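Local structure of Phi class glutathione transferase GSTF1 (4RI6) at residues 20-25 / 71-76; 45-50 / 54-59; 145-150 / 155-160; 184-187 / 191-194. The protein probably catalyses the conjugation of reduced glutathione to electrophilic compounds such as organic halides, as a dimeric Phi class transferase of detoxification. All blocks are in the same frame, centred on the assembly; numbering follows the deposited sequence. Where two conformers were deposited one is given.

Interaction 1. Residues 20-25 / 71-76; sequences LATLIE and AICRYI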
loop_
_atom_site.group_PDB
_atom_site.type_symbol
_atom_site.label_atom_id
_atom_site.label_comp_id
_atom_site.label_asym_id
_atom_site.label_seq_id
_atom_site.Cartn_x
_atom_site.Cartn_y
_atom_site.Cartn_z
ATOM N N LEU A 20 -13.508 4.088 9.435
ATOM C CA LEU A 20 -14.396 4.792 10.346
ATOM C C LEU A 20 -13.780 6.085 10.828
ATOM O O LEU A 20 -14.450 7.115 10.893
ATOM C CB LEU A 20 -14.759 3.916 11.551
ATOM C CG LEU A 20 -15.597 2.677 11.256
ATOM C CD1 LEU A 20 -15.864 1.903 12.527
ATOM C CD2 LEU A 20 -16.923 3.067 10.627
ATOM N N ALA A 21 -12.502 6.038 11.182
ATOM C CA ALA A 21 -11.832 7.226 11.665
ATOM C C ALA A 21 -11.818 8.293 10.574
ATOM O O ALA A 21 -11.994 9.483 10.862
ATOM C CB ALA A 21 -10.423 6.895 12.118
ATOM N N THR A 22 -11.611 7.868 9.329
ATOM C CA THR A 22 -11.610 8.792 8.206
ATOM C C THR A 22 -12.975 9.425 7.982
ATOM O O THR A 22 -13.074 10.639 7.817
ATOM C CB THR A 22 -11.137 8.073 6.928
ATOM O OG1 THR A 22 -9.816 7.570 7.160
ATOM C CG2 THR A 22 -11.138 9.016 5.721
ATOM N N LEU A 23 -14.026 8.613 7.998
ATOM C CA LEU A 23 -15.374 9.128 7.842
ATOM C C LEU A 23 -15.662 10.185 8.896
ATOM O O LEU A 23 -16.246 11.221 8.608
ATOM C CB LEU A 23 -16.392 7.990 7.926
ATOM C CG LEU A 23 -16.377 7.053 6.719
ATOM C CD1 LEU A 23 -17.092 5.767 7.035
ATOM C CD2 LEU A 23 -17.028 7.744 5.543
ATOM N N ILE A 24 -15.237 9.923 10.126
ATOM C CA ILE A 24 -15.541 10.827 11.231
ATOM C C ILE A 24 -14.741 12.133 11.101
ATOM O O ILE A 24 -15.296 13.217 11.269
ATOM C CB ILE A 24 -15.265 10.152 12.576
ATOM C CG1 ILE A 24 -16.267 9.013 12.799
ATOM C CG2 ILE A 24 -15.378 11.163 13.705
ATOM C CD1 ILE A 24 -15.879 8.036 13.902
ATOM N N GLU A 25 -13.455 12.029 10.763
ATOM C CA GLU A 25 -12.657 13.206 10.455
ATOM C C GLU A 25 -13.279 14.022 9.342
ATOM O O GLU A 25 -13.249 15.254 9.376
ATOM C CB GLU A 25 -11.237 12.801 10.055
ATOM C CG GLU A 25 -10.370 12.313 11.217
ATOM C CD GLU A 25 -9.783 13.434 12.082
ATOM O OE1 GLU A 25 -9.648 14.580 11.603
ATOM O OE2 GLU A 25 -9.432 13.148 13.247
ATOM N N ALA A 71 -7.774 2.708 -0.154
ATOM C CA ALA A 71 -8.440 3.189 -1.369
ATOM C C ALA A 71 -9.774 3.834 -1.026
ATOM O O ALA A 71 -10.121 4.905 -1.519
ATOM C CB ALA A 71 -8.645 2.038 -2.382
ATOM N N ILE A 72 -10.510 3.182 -0.144
ATOM C CA ILE A 72 -11.763 3.746 0.340
ATOM C C ILE A 72 -11.516 5.128 0.966
ATOM O O ILE A 72 -12.258 6.077 0.720
ATOM C CB ILE A 72 -12.430 2.798 1.360
ATOM C CG1 ILE A 72 -12.861 1.507 0.651
ATOM C CG2 ILE A 72 -13.642 3.466 2.021
ATOM C CD1 ILE A 72 -13.264 0.394 1.563
ATOM N N CYS A 73 -10.454 5.244 1.755
ATOM C CA CYS A 73 -10.197 6.490 2.462
ATOM C C CYS A 73 -9.768 7.586 1.500
ATOM O O CYS A 73 -10.155 8.735 1.666
ATOM C CB CYS A 73 -9.143 6.282 3.544
ATOM S SG CYS A 73 -9.738 5.299 4.944
ATOM N N ARG A 74 -8.985 7.243 0.476
ATOM C CA ARG A 74 -8.611 8.261 -0.490
ATOM C C ARG A 74 -9.844 8.764 -1.242
ATOM O O ARG A 74 -9.964 9.943 -1.530
ATOM C CB ARG A 74 -7.551 7.740 -1.473
ATOM C CG ARG A 74 -6.151 7.906 -0.928
ATOM C CD ARG A 74 -5.056 7.652 -1.944
ATOM N NE ARG A 74 -4.965 6.252 -2.249
ATOM C CZ ARG A 74 -4.150 5.379 -1.658
ATOM N NH1 ARG A 74 -3.286 5.722 -0.727
ATOM N NH2 ARG A 74 -4.189 4.131 -2.031
ATOM N N TYR A 75 -10.762 7.866 -1.563
ATOM C CA TYR A 75 -11.986 8.271 -2.248
ATOM C C TYR A 75 -12.793 9.219 -1.370
ATOM O O TYR A 75 -13.263 10.258 -1.825
ATOM C CB TYR A 75 -12.826 7.053 -2.618
ATOM C CG TYR A 75 -14.200 7.399 -3.122
ATOM C CD1 TYR A 75 -14.367 7.984 -4.373
ATOM C CD2 TYR A 75 -15.332 7.149 -2.353
ATOM C CE1 TYR A 75 -15.595 8.296 -4.846
ATOM C CE2 TYR A 75 -16.580 7.469 -2.818
ATOM C CZ TYR A 75 -16.704 8.049 -4.067
ATOM O OH TYR A 75 -17.940 8.368 -4.569
ATOM N N ILE A 76 -12.935 8.861 -0.101
ATOM C CA ILE A 76 -13.672 9.689 0.845
ATOM C C ILE A 76 -13.052 11.086 0.907
ATOM O O ILE A 76 -13.747 12.099 0.844
ATOM C CB ILE A 76 -13.682 9.032 2.245
ATOM C CG1 ILE A 76 -14.563 7.787 2.247
ATOM C CG2 ILE A 76 -14.177 10.011 3.315
ATOM C CD1 ILE A 76 -14.392 6.894 3.454
#
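Thr22 and Ile76 each carry CG2 anti to the backbone N, which points both methyls into the seam between helices 14-25 and 69-79. The same rotation of Thr22 (chi1 -59°) puts OG1 beside its own backbone N, on the side facing Cys73. The methyls meet with Thr22 CG2 and Ile76 CG2 4.0 Å apart, and the side chains pass each other at a slant. Thr22 OG1 lies 3.2 Å from Cys73 SG; the hydroxyl is hydrogen-bonded to the carbonyl oxygen of Arg18, one turn back in its own helix. Leu23 starts off to the flank, but its branched end swings back over Ile76 and crosses it at about a right angle. There Leu23 CD2 presses on Ile76 CD1 at 3.5 Å, closer than usual for two carbons.

The short helical segments run nearly parallel, their directions 7° apart and their axes 9.8 Å from each other. They belong to the thioredoxin-like glutathione-binding domain. Phe164 and Leu167 of helix 164-179, in the C-terminal domain, close over Thr22, and Phe164 also touches Cys73. On the other helix Arg74 turns away to form salt bridges with Asp100 and Glu104 of the second subunit. All four touching residues are buried and none is charged, so methyl and sulfur packing carries most of the contact, with the threonine hydroxyl provided for by its own helix.

Interaction 2. Residues 45-50 / 54-59; sequences PEYLKI and GQVPAF. With GSH (glutathione), chain C.
Tyr47 points its ring end-on at the backbone of 54-59, so that the carbonyl oxygen of Gln55 lies at the ring edge, near its plane. The phenol donates a hydrogen bond of 2.7 Å from Tyr47 OH to Gln55 O, tilted 25° from the carbonyl plane with a C=O...donor angle of 136°. CG anti to the backbone N (chi1 -179°) extends the ring toward 54-59. Val56 crosses the ring at about a right angle and brings CG1 to 3.5 Å from Tyr47 OH. Ala58 CB approaches the ring obliquely and is also touched by Ile50 CD1, at 3.8 Å. Leu48 bends its end toward the turn, where Leu48 CD2 packs tightly on Gly54 CA at 3.3 Å.

This is the glutathione site of the thioredoxin-like domain, in which the segment ahead of cis-Pro57 holds the tripeptide largely by its backbone. Val56 N donates to the cysteinyl carbonyl O2 of glutathione over 2.7 Å, and glutathione N2 returns a bond to Val56 O at 3.0 Å. From its side chain, Gln55 NE2 donates to glutathione O31 at 3.3 Å. The phenol of Tyr47 therefore grips the peptide Gln55-Val56 from behind, by its oxygen, while its N-H serves the ligand. Glu68, Ser69 and Gln42 bond to other parts of glutathione. Pro57 and Val56 rest on helix 14-25 through Val16, and Lys43, itself a pocket residue, bonds to Gly54 O.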
loop_
_atom_site.group_PDB
_atom_site.type_symbol
_atom_site.label_atom_id
_atom_site.label_comp_id
_atom_site.label_asym_id
_atom_site.label_seq_id
_atom_site.Cartn_x
_atom_site.Cartn_y
_atom_site.Cartn_z
ATOM N N PRO A 45 -21.355 -15.937 0.089
ATOM C CA PRO A 45 -21.236 -15.618 -1.333
ATOM C C PRO A 45 -21.830 -14.271 -1.709
ATOM O O PRO A 45 -21.357 -13.641 -2.664
ATOM C CB PRO A 45 -22.016 -16.748 -2.016
ATOM C CG PRO A 45 -22.013 -17.851 -1.042
ATOM C CD PRO A 45 -22.070 -17.210 0.298
ATOM N N GLU A 46 -22.855 -13.834 -0.993
ATOM C CA GLU A 46 -23.416 -12.532 -1.281
ATOM C C GLU A 46 -22.369 -11.427 -1.001
ATOM O O GLU A 46 -22.220 -10.480 -1.790
ATOM C CB GLU A 46 -24.678 -12.307 -0.468
ATOM C CG GLU A 46 -25.407 -11.039 -0.851
ATOM C CD GLU A 46 -25.879 -11.059 -2.286
ATOM O OE1 GLU A 46 -25.918 -12.158 -2.893
ATOM O OE2 GLU A 46 -26.201 -9.967 -2.807
ATOM N N TYR A 47 -21.632 -11.560 0.103
ATOM C CA TYR A 47 -20.609 -10.580 0.462
ATOM C C TYR A 47 -19.389 -10.672 -0.474
ATOM O O TYR A 47 -18.795 -9.652 -0.816
ATOM C CB TYR A 47 -20.180 -10.747 1.929
ATOM C CG TYR A 47 -19.149 -9.711 2.297
ATOM C CD1 TYR A 47 -19.491 -8.372 2.357
ATOM C CD2 TYR A 47 -17.825 -10.057 2.496
ATOM C CE1 TYR A 47 -18.548 -7.408 2.641
ATOM C CE2 TYR A 47 -16.858 -9.091 2.765
ATOM C CZ TYR A 47 -17.232 -7.774 2.840
ATOM O OH TYR A 47 -16.302 -6.802 3.106
ATOM N N LEU A 48 -19.026 -11.871 -0.924
ATOM C CA LEU A 48 -17.872 -11.980 -1.821
ATOM C C LEU A 48 -18.114 -11.287 -3.161
ATOM O O LEU A 48 -17.148 -10.966 -3.873
ATOM C CB LEU A 48 -17.494 -13.440 -2.071
ATOM C CG LEU A 48 -16.715 -14.152 -0.965
ATOM C CD1 LEU A 48 -16.578 -15.620 -1.333
ATOM C CD2 LEU A 48 -15.351 -13.541 -0.726
ATOM N N LYS A 49 -19.376 -11.015 -3.492
ATOM C CA LYS A 49 -19.695 -10.236 -4.685
ATOM C C LYS A 49 -19.207 -8.798 -4.576
ATOM O O LYS A 49 -18.914 -8.169 -5.592
ATOM C CB LYS A 49 -21.210 -10.240 -4.958
ATOM C CG LYS A 49 -21.747 -11.536 -5.553
ATOM C CD LYS A 49 -21.217 -11.763 -6.976
ATOM C CE LYS A 49 -21.880 -10.864 -8.037
ATOM N NZ LYS A 49 -23.005 -11.549 -8.756
ATOM N N ILE A 50 -19.104 -8.275 -3.352
ATOM C CA ILE A 50 -18.663 -6.893 -3.184
ATOM C C ILE A 50 -17.233 -6.796 -2.668
ATOM O O ILE A 50 -16.598 -5.773 -2.887
ATOM C CB ILE A 50 -19.608 -6.099 -2.275
ATOM C CG1 ILE A 50 -19.592 -6.603 -0.842
ATOM C CG2 ILE A 50 -21.036 -6.177 -2.797
ATOM C CD1 ILE A 50 -20.286 -5.645 0.096
ATOM N N GLY A 54 -12.810 -11.693 0.269
ATOM C CA GLY A 54 -13.456 -12.110 1.503
ATOM C C GLY A 54 -12.861 -11.435 2.719
ATOM O O GLY A 54 -12.615 -12.055 3.747
ATOM N N GLN A 55 -12.615 -10.145 2.584
ATOM C CA GLN A 55 -12.103 -9.347 3.692
ATOM C C GLN A 55 -12.971 -8.145 3.898
ATOM O O GLN A 55 -13.802 -7.831 3.062
ATOM C CB GLN A 55 -10.664 -8.925 3.426
ATOM C CG GLN A 55 -9.783 -10.126 3.234
ATOM C CD GLN A 55 -8.343 -9.774 3.234
ATOM O OE1 GLN A 55 -7.818 -9.277 2.241
ATOM N NE2 GLN A 55 -7.677 -10.022 4.356
ATOM N N VAL A 56 -12.779 -7.490 5.047
ATOM C CA VAL A 56 -13.476 -6.254 5.367
ATOM C C VAL A 56 -12.453 -5.137 5.487
ATOM O O VAL A 56 -11.344 -5.380 5.882
ATOM C CB VAL A 56 -14.302 -6.392 6.669
ATOM C CG1 VAL A 56 -15.439 -7.402 6.461
ATOM C CG2 VAL A 56 -13.441 -6.815 7.842
ATOM N N PRO A 57 -12.839 -3.897 5.185
ATOM C CA PRO A 57 -14.178 -3.428 4.855
ATOM C C PRO A 57 -14.502 -3.412 3.378
ATOM O O PRO A 57 -13.632 -3.573 2.528
ATOM C CB PRO A 57 -14.157 -1.993 5.383
ATOM C CG PRO A 57 -12.799 -1.557 5.086
ATOM C CD PRO A 57 -11.920 -2.751 5.380
ATOM N N ALA A 58 -15.780 -3.192 3.099
ATOM C CA ALA A 58 -16.226 -2.740 1.790
ATOM C C ALA A 58 -17.010 -1.446 1.975
ATOM O O ALA A 58 -17.530 -1.166 3.065
ATOM C CB ALA A 58 -17.064 -3.807 1.093
ATOM N N PHE A 59 -17.101 -0.675 0.904
ATOM C CA PHE A 59 -17.715 0.632 0.897
ATOM C C PHE A 59 -18.708 0.715 -0.259
ATOM O O PHE A 59 -18.395 0.258 -1.367
ATOM C CB PHE A 59 -16.626 1.702 0.748
ATOM C CG PHE A 59 -17.156 3.063 0.442
ATOM C CD1 PHE A 59 -17.550 3.405 -0.834
ATOM C CD2 PHE A 59 -17.236 4.023 1.438
ATOM C CE1 PHE A 59 -18.054 4.663 -1.104
ATOM C CE2 PHE A 59 -17.712 5.281 1.169
ATOM C CZ PHE A 59 -18.121 5.606 -0.103
HETATM N N1 GSH C . -5.750 -4.776 2.820
HETATM C CA1 GSH C . -7.129 -4.843 3.273
HETATM C C1 GSH C . -7.739 -3.502 3.626
HETATM O O11 GSH C . -6.970 -2.673 4.071
HETATM O O12 GSH C . -8.951 -3.245 3.442
HETATM C CB1 GSH C . -7.010 -5.691 4.518
HETATM C CG1 GSH C . -8.334 -6.341 4.787
HETATM C CD1 GSH C . -8.180 -7.351 5.887
HETATM O OE1 GSH C . -7.229 -8.102 5.983
HETATM N N2 GSH C . -9.204 -7.348 6.711
HETATM C CA2 GSH C . -9.394 -8.209 7.837
HETATM C C2 GSH C . -10.355 -9.286 7.414
HETATM O O2 GSH C . -11.238 -8.994 6.641
HETATM C CB2 GSH C . -9.930 -7.306 8.955
HETATM S SG2 GSH C . -8.611 -6.539 9.920
HETATM N N3 GSH C . -10.171 -10.502 7.939
HETATM C CA3 GSH C . -11.066 -11.612 7.689
HETATM C C3 GSH C . -10.581 -12.510 6.582
HETATM O O31 GSH C . -9.549 -12.193 5.952
HETATM O O32 GSH C . -11.235 -13.541 6.336
#

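Interaction 3. Residues 145-150 / 155-160; sequences DIYEQK and RFLAGD
Leu157 lies over one face of the Tyr147 ring where the end of helix 130-150 meets the loop leading to helix 164-179, in the all-helical C-terminal domain of the glutathione transferase fold. This is the closely packed, buried side. Leu157 CD2 makes a CH-pi contact 4.1 Å from the centroid of the Tyr147 ring, 14° off its normal and displaced toward the rim near CD2. The Tyr147 hydroxyl is hydrogen-bonded to NE2 of His169, whose ring meets the tyrosine at a steep angle; Trp195 of helix 190-200 flanks Leu157, and Phe53 of the second subunit packs on Tyr147.

Toward solvent the contact rests on one long side chain. Lys150 leaves the last turn of the helix with CG anti to the backbone N and bends at chi2 and again at chi4 (70°), which curls the ammonium over the carbonyl of Leu157. Lys150 NZ donates to Leu157 O at 2.9 Å from 35° above the carbonyl plane, not along a lone pair. NZ is also bonded to the hydroxyl of Thr154, which is in turn bonded to Phe156 O. With an alanine here, Leu157 O and the hydroxyl of Thr154 are likely to lose the ammonium they share. Farther out, Arg155 faces outward and pairs with Glu198. Gly159 sits at backbone angles where a side chain would collide with the carbonyl oxygen of Ala158, and it closes a tight turn in which Phe156 N donates to Gly159 O at 2.9 Å.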
loop_
_atom_site.group_PDB
_atom_site.type_symbol
_atom_site.label_atom_id
_atom_site.label_comp_id
_atom_site.label_asym_id
_atom_site.label_seq_id
_atom_site.Cartn_x
_atom_site.Cartn_y
_atom_site.Cartn_z
ATOM N N ASP A 145 12.479 3.287 15.085
ATOM C CA ASP A 145 13.714 4.068 15.268
ATOM C C ASP A 145 13.815 5.159 14.193
ATOM O O ASP A 145 14.327 6.254 14.447
ATOM C CB ASP A 145 14.963 3.182 15.224
ATOM C CG ASP A 145 15.148 2.312 16.461
ATOM O OD1 ASP A 145 14.639 2.667 17.552
ATOM O OD2 ASP A 145 15.862 1.271 16.326
ATOM N N ILE A 146 13.347 4.850 12.987
ATOM C CA ILE A 146 13.319 5.826 11.914
ATOM C C ILE A 146 12.254 6.883 12.180
ATOM O O ILE A 146 12.497 8.083 12.004
ATOM C CB ILE A 146 13.089 5.149 10.562
ATOM C CG1 ILE A 146 14.265 4.227 10.276
ATOM C CG2 ILE A 146 12.909 6.193 9.467
ATOM C CD1 ILE A 146 14.058 3.294 9.160
ATOM N N TYR A 147 11.092 6.454 12.665
ATOM C CA TYR A 147 10.050 7.398 13.038
ATOM C C TYR A 147 10.518 8.299 14.165
ATOM O O TYR A 147 10.180 9.464 14.193
ATOM C CB TYR A 147 8.771 6.688 13.475
ATOM C CG TYR A 147 7.939 6.028 12.398
ATOM C CD1 TYR A 147 8.433 5.795 11.118
ATOM C CD2 TYR A 147 6.628 5.654 12.672
ATOM C CE1 TYR A 147 7.634 5.179 10.160
ATOM C CE2 TYR A 147 5.846 5.058 11.730
ATOM C CZ TYR A 147 6.351 4.825 10.477
ATOM O OH TYR A 147 5.535 4.224 9.553
ATOM N N GLU A 148 11.271 7.745 15.109
ATOM C CA GLU A 148 11.762 8.536 16.237
ATOM C C GLU A 148 12.586 9.723 15.737
ATOM O O GLU A 148 12.471 10.825 16.244
ATOM C CB GLU A 148 12.584 7.666 17.182
ATOM C CG GLU A 148 13.168 8.425 18.389
ATOM C CD GLU A 148 12.103 8.940 19.344
ATOM O OE1 GLU A 148 10.935 8.515 19.207
ATOM O OE2 GLU A 148 12.443 9.764 20.232
ATOM N N GLN A 149 13.407 9.484 14.717
ATOM C CA GLN A 149 14.224 10.541 14.144
ATOM C C GLN A 149 13.346 11.564 13.398
ATOM O O GLN A 149 13.463 12.772 13.605
ATOM C CB GLN A 149 15.312 9.924 13.232
ATOM C CG GLN A 149 16.344 9.068 14.022
ATOM C CD GLN A 149 17.218 8.110 13.179
ATOM O OE1 GLN A 149 16.727 7.348 12.341
ATOM N NE2 GLN A 149 18.526 8.125 13.448
ATOM N N LYS A 150 12.438 11.072 12.567
ATOM C CA LYS A 150 11.522 11.915 11.811
ATOM C C LYS A 150 10.683 12.804 12.718
ATOM O O LYS A 150 10.496 14.004 12.456
ATOM C CB LYS A 150 10.608 11.030 10.956
ATOM C CG LYS A 150 9.611 11.783 10.065
ATOM C CD LYS A 150 10.343 12.513 8.931
ATOM C CE LYS A 150 9.412 13.302 7.982
ATOM N NZ LYS A 150 8.817 14.489 8.618
ATOM N N ARG A 155 6.194 17.460 13.841
ATOM C CA ARG A 155 5.267 17.094 14.891
ATOM C C ARG A 155 4.515 15.806 14.565
ATOM O O ARG A 155 4.267 14.971 15.441
ATOM C CB ARG A 155 4.277 18.245 15.122
ATOM C CG ARG A 155 3.310 18.037 16.247
ATOM C CD ARG A 155 2.486 19.290 16.418
ATOM N NE ARG A 155 1.305 19.044 17.228
ATOM C CZ ARG A 155 0.145 19.681 17.102
ATOM N NH1 ARG A 155 -0.015 20.641 16.210
ATOM N NH2 ARG A 155 -0.863 19.350 17.892
ATOM N N PHE A 156 4.135 15.680 13.299
ATOM C CA PHE A 156 3.457 14.505 12.781
ATOM C C PHE A 156 4.333 13.900 11.695
ATOM O O PHE A 156 5.387 14.454 11.369
ATOM C CB PHE A 156 2.075 14.889 12.253
ATOM C CG PHE A 156 1.168 15.463 13.312
ATOM C CD1 PHE A 156 0.449 14.624 14.162
ATOM C CD2 PHE A 156 1.022 16.832 13.451
ATOM C CE1 PHE A 156 -0.365 15.143 15.159
ATOM C CE2 PHE A 156 0.181 17.356 14.442
ATOM C CZ PHE A 156 -0.511 16.499 15.288
ATOM N N LEU A 157 3.939 12.757 11.141
ATOM C CA LEU A 157 4.864 12.078 10.235
ATOM C C LEU A 157 5.213 12.924 9.028
ATOM O O LEU A 157 6.368 12.958 8.613
ATOM C CB LEU A 157 4.288 10.752 9.758
ATOM C CG LEU A 157 4.309 9.629 10.780
ATOM C CD1 LEU A 157 3.580 8.428 10.244
ATOM C CD2 LEU A 157 5.730 9.224 11.162
ATOM N N ALA A 158 4.219 13.595 8.458
ATOM C CA ALA A 158 4.418 14.291 7.203
ATOM C C ALA A 158 4.638 15.798 7.354
ATOM O O ALA A 158 4.842 16.503 6.367
ATOM C CB ALA A 158 3.225 14.017 6.285
ATOM N N GLY A 159 4.652 16.294 8.581
ATOM C CA GLY A 159 4.739 17.725 8.782
ATOM C C GLY A 159 4.023 18.223 10.014
ATOM O O GLY A 159 3.981 17.528 11.027
ATOM N N ASP A 160 3.445 19.418 9.913
ATOM C CA ASP A 160 3.001 20.139 11.112
ATOM C C ASP A 160 1.520 19.924 11.410
ATOM O O ASP A 160 0.959 20.524 12.319
ATOM C CB ASP A 160 3.309 21.648 10.991
ATOM C CG ASP A 160 2.651 22.303 9.802
ATOM O OD1 ASP A 160 1.829 21.655 9.136
ATOM O OD2 ASP A 160 2.952 23.485 9.532
#

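Interaction 4. Residues 184-187 / 191-194; sequences YLFT and NVNR
Phe186 and Val192 touch on the buried side of this contact, where Phe186 CD2 lies 3.9 Å from Val192 CG1 and the side chains pass at a slant. CG1 of Val192 is carried anti to its backbone N (chi1 169°), which also lodges it 3.7 Å from Phe186 O. That same oxygen lies 3.5 Å from Asn193 N, at an angle too poor for a hydrogen bond, so the backbones pass without a bond between them. On the outer rim Asn193 crosses Thr187 at an oblique angle and sets its amide oxygen against it: Asn193 OD1 comes to 3.4 Å from Thr187 CA and 3.6 Å from Thr187 CG2. The extended first torsion of Asn193 (chi1 -179°) reaches this far across. Shortening this side chain to a glycine would probably strip the CA and methyl of Thr187 of their cover, opening a gap at the edge of the turn.

The arrangement is two consecutive helices, the single turn 184-187 and helix 190-200, joined by a short turn in the all-helical C-terminal domain, the first packing against the start of the second. In the next shell Leu176 and Val177 of helix 164-179 pack on the Phe186 ring, while Leu185 turns the other way onto Leu140, Ala141 and Leu144 of helix 130-150. Arg189 donates to the carbonyl of Leu185 from within the connecting turn. The carboxylate of Glu148 accepts the backbone N-H groups of Asn191 and Val192, a negative charge at the N-terminal turn that is likely to suit the helix dipole. Arg194 reaches back to the carbonyl oxygens of Leu151 and Arg155.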
loop_
_atom_site.group_PDB
_atom_site.type_symbol
_atom_site.label_atom_id
_atom_site.label_comp_id
_atom_site.label_asym_id
_atom_site.label_seq_id
_atom_site.Cartn_x
_atom_site.Cartn_y
_atom_site.Cartn_z
ATOM N N TYR A 184 5.711 -0.958 24.797
ATOM C CA TYR A 184 7.030 -0.344 24.980
ATOM C C TYR A 184 7.667 0.091 23.648
ATOM O O TYR A 184 8.492 0.999 23.614
ATOM C CB TYR A 184 7.991 -1.304 25.706
ATOM C CG TYR A 184 8.406 -2.538 24.923
ATOM C CD1 TYR A 184 9.506 -2.522 24.068
ATOM C CD2 TYR A 184 7.703 -3.724 25.035
ATOM C CE1 TYR A 184 9.877 -3.650 23.348
ATOM C CE2 TYR A 184 8.079 -4.857 24.320
ATOM C CZ TYR A 184 9.165 -4.818 23.485
ATOM O OH TYR A 184 9.541 -5.946 22.769
ATOM N N LEU A 185 7.303 -0.563 22.550
ATOM C CA LEU A 185 7.858 -0.192 21.253
ATOM C C LEU A 185 7.571 1.267 20.931
ATOM O O LEU A 185 8.409 1.969 20.344
ATOM C CB LEU A 185 7.300 -1.094 20.139
ATOM C CG LEU A 185 7.792 -2.531 20.152
ATOM C CD1 LEU A 185 6.941 -3.380 19.249
ATOM C CD2 LEU A 185 9.273 -2.580 19.732
ATOM N N PHE A 186 6.394 1.718 21.350
ATOM C CA PHE A 186 5.964 3.094 21.146
ATOM C C PHE A 186 6.336 3.978 22.338
ATOM O O PHE A 186 6.854 5.082 22.166
ATOM C CB PHE A 186 4.454 3.133 20.914
ATOM C CG PHE A 186 4.020 2.400 19.666
ATOM C CD1 PHE A 186 3.855 1.021 19.658
ATOM C CD2 PHE A 186 3.791 3.096 18.491
ATOM C CE1 PHE A 186 3.457 0.361 18.488
ATOM C CE2 PHE A 186 3.399 2.444 17.337
ATOM C CZ PHE A 186 3.230 1.082 17.337
ATOM N N THR A 187 6.101 3.483 23.547
ATOM C CA THR A 187 6.195 4.354 24.718
ATOM C C THR A 187 7.637 4.587 25.167
ATOM O O THR A 187 7.889 5.567 25.844
ATOM C CB THR A 187 5.379 3.811 25.916
ATOM O OG1 THR A 187 5.916 2.555 26.346
ATOM C CG2 THR A 187 3.913 3.644 25.528
ATOM N N ASN A 191 9.918 10.674 21.064
ATOM C CA ASN A 191 9.166 11.391 20.031
ATOM C C ASN A 191 7.984 10.565 19.514
ATOM O O ASN A 191 6.919 11.106 19.267
ATOM C CB ASN A 191 10.069 11.792 18.865
ATOM C CG ASN A 191 11.194 12.706 19.277
ATOM O OD1 ASN A 191 11.077 13.486 20.229
ATOM N ND2 ASN A 191 12.297 12.612 18.559
ATOM N N VAL A 192 8.190 9.264 19.332
ATOM C CA VAL A 192 7.112 8.362 18.922
ATOM C C VAL A 192 6.015 8.371 19.973
ATOM O O VAL A 192 4.839 8.388 19.648
ATOM C CB VAL A 192 7.651 6.927 18.689
ATOM C CG1 VAL A 192 6.523 5.910 18.525
ATOM C CG2 VAL A 192 8.513 6.935 17.456
ATOM N N ASN A 193 6.403 8.382 21.238
ATOM C CA ASN A 193 5.416 8.391 22.296
ATOM C C ASN A 193 4.599 9.682 22.301
ATOM O O ASN A 193 3.398 9.660 22.506
ATOM C CB ASN A 193 6.089 8.173 23.656
ATOM C CG ASN A 193 5.094 8.154 24.779
ATOM O OD1 ASN A 193 4.335 7.202 24.947
ATOM N ND2 ASN A 193 5.092 9.216 25.557
ATOM N N ARG A 194 5.250 10.806 22.039
ATOM C CA ARG A 194 4.559 12.094 21.950
ATOM C C ARG A 194 3.521 12.063 20.833
ATOM O O ARG A 194 2.339 12.414 21.020
ATOM C CB ARG A 194 5.556 13.216 21.690
ATOM C CG ARG A 194 4.925 14.580 21.560
ATOM C CD ARG A 194 5.773 15.495 20.738
ATOM N NE ARG A 194 5.714 15.142 19.315
ATOM C CZ ARG A 194 6.764 14.998 18.525
ATOM N NH1 ARG A 194 8.003 15.101 19.003
ATOM N NH2 ARG A 194 6.574 14.714 17.248
#

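In the fold
From the N terminus, interaction 1 opens first, on helix 14-25, and closes on helix 69-79, making the widest loop. Interaction 2 is nested inside it, a short loop closed at the glutathione site; the two touch where Phe59 and Pro57 pack on Ile72, within the thioredoxin-like domain. Interactions 3 and 4 follow in series in the C-terminal helical domain, each closing a brief loop, and neither crosses the others. Their centres are about 12 Å apart, joined through Glu148 and Tyr147, and helix 190-200 is thereby tied to helix 130-150. The centre of interaction 2 lies about 35 Å from the centres of both, across the chain's centre. Interactions 1 and 3 each touch the second subunit.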